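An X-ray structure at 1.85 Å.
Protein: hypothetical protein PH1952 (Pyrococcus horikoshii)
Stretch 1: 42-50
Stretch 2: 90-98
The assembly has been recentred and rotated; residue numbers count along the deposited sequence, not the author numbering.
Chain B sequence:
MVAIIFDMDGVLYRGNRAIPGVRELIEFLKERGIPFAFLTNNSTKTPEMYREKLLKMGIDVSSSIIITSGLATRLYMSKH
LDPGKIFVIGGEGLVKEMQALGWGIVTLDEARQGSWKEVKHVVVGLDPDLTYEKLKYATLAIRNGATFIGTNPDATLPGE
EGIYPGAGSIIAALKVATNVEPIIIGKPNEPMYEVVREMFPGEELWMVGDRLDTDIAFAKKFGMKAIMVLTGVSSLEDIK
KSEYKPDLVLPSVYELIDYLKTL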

ATOM      1  N   ASN B  42       5.232  -5.974 -16.580  1.00 18.26           N
ATOM      2  CA  ASN B  42       5.392  -4.524 -16.578  1.00 20.88           C
ATOM      3  C   ASN B  42       4.354  -3.884 -17.499  1.00 20.68           C
ATOM      4  O   ASN B  42       4.181  -4.314 -18.636  1.00 22.48           O
ATOM      5  CB  ASN B  42       6.808  -4.152 -17.030  1.00 21.57           C
ATOM      6  CG  ASN B  42       7.216  -2.759 -16.585  1.00 24.15           C
ATOM      7  OD1 ASN B  42       6.535  -1.777 -16.877  1.00 24.27           O
ATOM      8  ND2 ASN B  42       8.335  -2.671 -15.872  1.00 25.99           N
ATOM      9  N   SER B  43       3.661  -2.861 -17.010  1.00 20.07           N
ATOM     10  CA  SER B  43       2.632  -2.210 -17.818  1.00 20.00           C
ATOM     11  C   SER B  43       2.936  -0.764 -18.202  1.00 20.32           C
ATOM     12  O   SER B  43       2.083  -0.083 -18.784  1.00 20.25           O
ATOM     13  CB  SER B  43       1.291  -2.253 -17.084  1.00 21.24           C
ATOM     14  OG  SER B  43       1.323  -1.437 -15.927  1.00 21.13           O
ATOM     15  N   THR B  44       4.142  -0.298 -17.891  1.00 19.51           N
ATOM     16  CA  THR B  44       4.517   1.086 -18.210  1.00 19.08           C
ATOM     17  C   THR B  44       4.827   1.313 -19.705  1.00 20.30           C
ATOM     18  O   THR B  44       4.811   2.431 -20.207  1.00 19.50           O
ATOM     19  CB  THR B  44       5.727   1.490 -17.360  1.00 19.73           C
ATOM     20  OG1 THR B  44       6.844   0.678 -17.721  1.00 20.78           O
ATOM     21  CG2 THR B  44       5.431   1.294 -15.871  1.00 19.83           C
ATOM     22  N   LYS B  45       5.163   0.217 -20.414  1.00 21.15           N
ATOM     23  CA  LYS B  45       5.564   0.367 -21.816  1.00 25.45           C
ATOM     24  C   LYS B  45       4.690  -0.459 -22.763  1.00 25.97           C
ATOM     25  O   LYS B  45       4.107  -1.468 -22.390  1.00 27.38           O
ATOM     26  CB  LYS B  45       7.020  -0.093 -21.947  1.00 25.62           C
ATOM     27  CG  LYS B  45       8.010   0.879 -21.297  1.00 29.03           C
ATOM     28  CD  LYS B  45       9.468   0.497 -21.578  1.00 32.62           C
ATOM     29  CE  LYS B  45      10.466   1.479 -20.953  1.00 31.94           C
ATOM     30  NZ  LYS B  45      10.574   1.226 -19.517  1.00 36.36           N
ATOM     31  N   THR B  46       4.573   0.024 -24.022  1.00 26.82           N
ATOM     32  CA  THR B  46       3.840  -0.766 -25.010  1.00 27.03           C
ATOM     33  C   THR B  46       4.708  -1.862 -25.617  1.00 25.35           C
ATOM     34  O   THR B  46       5.931  -1.857 -25.522  1.00 26.90           O
ATOM     35  CB  THR B  46       3.362   0.135 -26.156  1.00 26.73           C
ATOM     36  OG1 THR B  46       4.487   0.778 -26.755  1.00 28.83           O
ATOM     37  CG2 THR B  46       2.366   1.184 -25.658  1.00 31.19           C
ATOM     38  N   PRO B  47       4.026  -2.842 -26.216  1.00 24.86           N
ATOM     39  CA  PRO B  47       4.691  -3.870 -27.002  1.00 24.44           C
ATOM     40  C   PRO B  47       5.655  -3.243 -28.017  1.00 24.08           C
ATOM     41  O   PRO B  47       6.752  -3.728 -28.251  1.00 22.14           O
ATOM     42  CB  PRO B  47       3.612  -4.696 -27.693  1.00 23.71           C
ATOM     43  CG  PRO B  47       2.383  -4.522 -26.798  1.00 22.39           C
ATOM     44  CD  PRO B  47       2.581  -3.034 -26.253  1.00 24.33           C
ATOM     45  N   GLU B  48       5.188  -2.159 -28.670  1.00 23.91           N
ATOM     46  CA  GLU B  48       6.060  -1.449 -29.599  1.00 25.44           C
ATOM     47  C   GLU B  48       7.346  -0.961 -28.928  1.00 24.77           C
ATOM     48  O   GLU B  48       8.448  -1.136 -29.432  1.00 24.18           O
ATOM     49  CB  GLU B  48       5.283  -0.265 -30.170  1.00 29.73           C
ATOM     50  CG  GLU B  48       4.218  -0.709 -31.170  1.00 34.22           C
ATOM     51  CD  GLU B  48       2.931  -0.968 -30.425  1.00 38.63           C
ATOM     52  OE1 GLU B  48       2.692  -0.282 -29.444  1.00 42.04           O
ATOM     53  OE2 GLU B  48       2.188  -1.879 -30.820  1.00 40.64           O
ATOM     54  N   MET B  49       7.184  -0.319 -27.773  1.00 24.57           N
ATOM     55  CA  MET B  49       8.320   0.196 -27.017  1.00 24.96           C
ATOM     56  C   MET B  49       9.256  -0.942 -26.651  1.00 23.88           C
ATOM     57  O   MET B  49      10.475  -0.792 -26.688  1.00 23.29           O
ATOM     58  CB  MET B  49       7.850   0.896 -25.737  1.00 28.89           C
ATOM     59  CG  MET B  49       7.315   2.309 -25.934  1.00 33.00           C
ATOM     60  SD  MET B  49       6.637   3.028 -24.410  1.00 36.70           S
ATOM     61  CE  MET B  49       4.924   3.136 -24.817  1.00 33.40           C
ATOM     62  N   TYR B  50       8.685  -2.087 -26.295  1.00 22.72           N
ATOM     63  CA  TYR B  50       9.502  -3.230 -25.923  1.00 21.40           C
ATOM     64  C   TYR B  50      10.276  -3.781 -27.110  1.00 20.52           C
ATOM     65  O   TYR B  50      11.413  -4.232 -26.955  1.00 19.19           O
ATOM     66  CB  TYR B  50       8.638  -4.316 -25.268  1.00 21.11           C
ATOM     67  CG  TYR B  50       8.594  -4.162 -23.767  1.00 22.18           C
ATOM     68  CD1 TYR B  50       7.420  -3.788 -23.111  1.00 23.99           C
ATOM     69  CD2 TYR B  50       9.752  -4.334 -23.000  1.00 22.80           C
ATOM     70  CE1 TYR B  50       7.401  -3.585 -21.735  1.00 25.12           C
ATOM     71  CE2 TYR B  50       9.743  -4.131 -21.628  1.00 25.99           C
ATOM     72  CZ  TYR B  50       8.568  -3.756 -20.999  1.00 26.58           C
ATOM     73  OH  TYR B  50       8.561  -3.547 -19.638  1.00 28.69           O
ATOM     74  N   GLY B  90      -1.154   4.749 -13.711  1.00 18.16           N
ATOM     75  CA  GLY B  90      -0.090   4.030 -14.383  1.00 20.69           C
ATOM     76  C   GLY B  90       0.628   4.863 -15.420  1.00 21.57           C
ATOM     77  O   GLY B  90       0.376   6.064 -15.548  1.00 20.85           O
ATOM     78  N   GLY B  91       1.511   4.214 -16.172  1.00 21.66           N
ATOM     79  CA  GLY B  91       2.285   4.903 -17.182  1.00 22.68           C
ATOM     80  C   GLY B  91       1.699   4.906 -18.578  1.00 23.97           C
ATOM     81  O   GLY B  91       0.635   4.344 -18.841  1.00 22.94           O
ATOM     82  N   GLU B  92       2.429   5.550 -19.479  1.00 26.11           N
ATOM     83  CA  GLU B  92       2.047   5.693 -20.878  1.00 28.05           C
ATOM     84  C   GLU B  92       1.515   4.407 -21.505  1.00 27.49           C
ATOM     85  O   GLU B  92       0.471   4.409 -22.156  1.00 25.99           O
ATOM     86  CB  GLU B  92       3.257   6.191 -21.671  1.00 31.57           C
ATOM     87  CG  GLU B  92       2.956   6.673 -23.066  1.00 34.97           C
ATOM     88  CD  GLU B  92       4.225   6.948 -23.853  1.00 36.94           C
ATOM     89  OE1 GLU B  92       5.127   7.620 -23.309  1.00 37.59           O
ATOM     90  OE2 GLU B  92       4.318   6.494 -25.014  1.00 39.36           O
ATOM     91  N   GLY B  93       2.237   3.311 -21.311  1.00 26.24           N
ATOM     92  CA  GLY B  93       1.816   2.045 -21.878  1.00 25.01           C
ATOM     93  C   GLY B  93       0.400   1.659 -21.495  1.00 23.68           C
ATOM     94  O   GLY B  93      -0.407   1.300 -22.352  1.00 22.89           O
ATOM     95  N   LEU B  94       0.096   1.739 -20.203  1.00 22.13           N
ATOM     96  CA  LEU B  94      -1.221   1.378 -19.711  1.00 19.59           C
ATOM     97  C   LEU B  94      -2.299   2.334 -20.214  1.00 20.83           C
ATOM     98  O   LEU B  94      -3.375   1.896 -20.625  1.00 19.79           O
ATOM     99  CB  LEU B  94      -1.219   1.338 -18.180  1.00 19.52           C
ATOM    100  CG  LEU B  94      -2.506   0.855 -17.504  1.00 19.13           C
ATOM    101  CD1 LEU B  94      -2.907  -0.519 -18.046  1.00 19.52           C
ATOM    102  CD2 LEU B  94      -2.296   0.813 -15.988  1.00 18.07           C
ATOM    103  N   VAL B  95      -2.010   3.634 -20.193  1.00 20.69           N
ATOM    104  CA  VAL B  95      -2.975   4.622 -20.660  1.00 21.31           C
ATOM    105  C   VAL B  95      -3.329   4.362 -22.116  1.00 21.18           C
ATOM    106  O   VAL B  95      -4.494   4.444 -22.498  1.00 20.74           O
ATOM    107  CB  VAL B  95      -2.436   6.068 -20.530  1.00 22.03           C
ATOM    108  CG1 VAL B  95      -3.331   7.023 -21.316  1.00 21.75           C
ATOM    109  CG2 VAL B  95      -2.406   6.490 -19.066  1.00 22.85           C
ATOM    110  N   LYS B  96      -2.320   4.046 -22.925  1.00 22.76           N
ATOM    111  CA  LYS B  96      -2.525   3.767 -24.344  1.00 22.56           C
ATOM    112  C   LYS B  96      -3.437   2.564 -24.569  1.00 21.27           C
ATOM    113  O   LYS B  96      -4.309   2.589 -25.440  1.00 19.88           O
ATOM    114  CB  LYS B  96      -1.185   3.514 -25.028  1.00 25.75           C
ATOM    115  CG  LYS B  96      -0.200   4.660 -24.902  1.00 30.71           C
ATOM    116  CD  LYS B  96       0.004   5.364 -26.222  1.00 33.66           C
ATOM    117  CE  LYS B  96       0.728   6.681 -26.013  1.00 35.72           C
ATOM    118  NZ  LYS B  96       1.694   6.971 -27.108  1.00 38.04           N
ATOM    119  N   GLU B  97      -3.223   1.504 -23.795  1.00 18.40           N
ATOM    120  CA  GLU B  97      -4.044   0.302 -23.921  1.00 18.83           C
ATOM    121  C   GLU B  97      -5.488   0.590 -23.529  1.00 17.78           C
ATOM    122  O   GLU B  97      -6.416   0.064 -24.139  1.00 19.95           O
ATOM    123  CB  GLU B  97      -3.494  -0.825 -23.036  1.00 20.22           C
ATOM    124  CG  GLU B  97      -2.116  -1.309 -23.437  1.00 20.06           C
ATOM    125  CD  GLU B  97      -2.097  -2.041 -24.773  1.00 22.63           C
ATOM    126  OE1 GLU B  97      -3.149  -2.117 -25.448  1.00 24.18           O
ATOM    127  OE2 GLU B  97      -1.015  -2.541 -25.150  1.00 25.29           O
ATOM    128  N   MET B  98      -5.683   1.417 -22.510  1.00 17.04           N
ATOM    129  CA  MET B  98      -7.037   1.741 -22.078  1.00 19.04           C
ATOM    130  C   MET B  98      -7.709   2.654 -23.106  1.00 20.65           C
ATOM    131  O   MET B  98      -8.909   2.542 -23.356  1.00 19.55           O
ATOM    132  CB  MET B  98      -7.022   2.391 -20.690  1.00 18.92           C
ATOM    133  CG  MET B  98      -6.530   1.459 -19.571  1.00 18.75           C
ATOM    134  SD  MET B  98      -7.513  -0.066 -19.430  1.00 18.58           S
ATOM    135  CE  MET B  98      -6.573  -1.177 -20.499  1.00 17.37           C
TER
HETATM  136  O   HOH W   1       1.752   1.544 -15.811  1.00 20.59           O
HETATM  137  O   HOH W   2       0.947  -2.322 -23.301  1.00 22.16           O

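The most unusual feature of this contact is that its centre has no side chain on one partner. Gly93, in the first turn of the helix that begins after Gly91, lies directly against the backbone of the 43-45 loop, and its CA comes within 4.1 Å of the CA of Lys45. An ideal CB built on Gly93 would point toward the loop and lie 2.7 Å from Lys45 N, 2.7 Å from Thr44 C and 2.9 Å from Ser43 O, all of them clashes. Glycine is therefore what this spacing allows: main chain packs on main chain.

The close approach is used for polar pairing. The first turn of a helix leaves its NH groups without carbonyl partners from the preceding turn, and here the loop offers one. Gly93 N donates a hydrogen bond to Thr44 O at 2.9 Å, with an angle of 147° at the hydrogen. Ser43 O lies 3.0 Å from Leu94 N, so two consecutive loop carbonyls face two consecutive helix nitrogens. Gly91 occupies the N-cap position and has no side chain to cap with. An ideal CB there would sit a tight 3.4 Å from Thr44 CA. Its own nitrogen is served by water 1, which accepts from Gly91 N at 2.7 Å and is hydrogen-bonded to Ser43 OG at 3.0 Å, bridging the stretches just before the helix starts.

The loop holds its shape partly through its own side chains. Asn42 does not touch the other stretch, yet its OD1 accepts from Thr44 N at 3.0 Å and from Thr44 OG1 at 2.6 Å. The Thr44 side chain points away from the helix, so this residue contributes its carbonyl to the contact while its hydroxyl is tied back to Asn42. Thr46 combines two tasks differently. Thr46 OG1 caps the following helix by accepting from Met49 N at 3.1 Å, while its methyl packs across the contact, with Thr46 CG2 3.9 Å from Gly93 CA and 4.3 Å from Lys96 CB. The bare glycine surface thus also receives a methyl group.

Around this backbone centre, longer side chains add contacts. Met49 points toward the other helix, and its CE reaches 3.4 Å from Glu92 OE2 and 4.4 Å from Gly93 CA. Its sulfur turns to its own stretch, where Thr46 N makes a weak hydrogen bond to Met49 SD at 3.7 Å. Glu92 OE2 is also paired with Lys96 NZ at 3.4 Å, a salt bridge one turn along the helix. Farther along, Glu97 sets out sideways, but its end comes nearer: OE2 lies 3.8 Å from Pro47 CD and accepts from water 2 at 2.7 Å. That water also donates a weak hydrogen bond to Lys45 O at 3.4 Å, giving a second solvent link between the stretches.

The rule to read here is economical: glycine leaves room for the backbones to meet, a carbonyl meets a free helix NH, and side chains and water add further links.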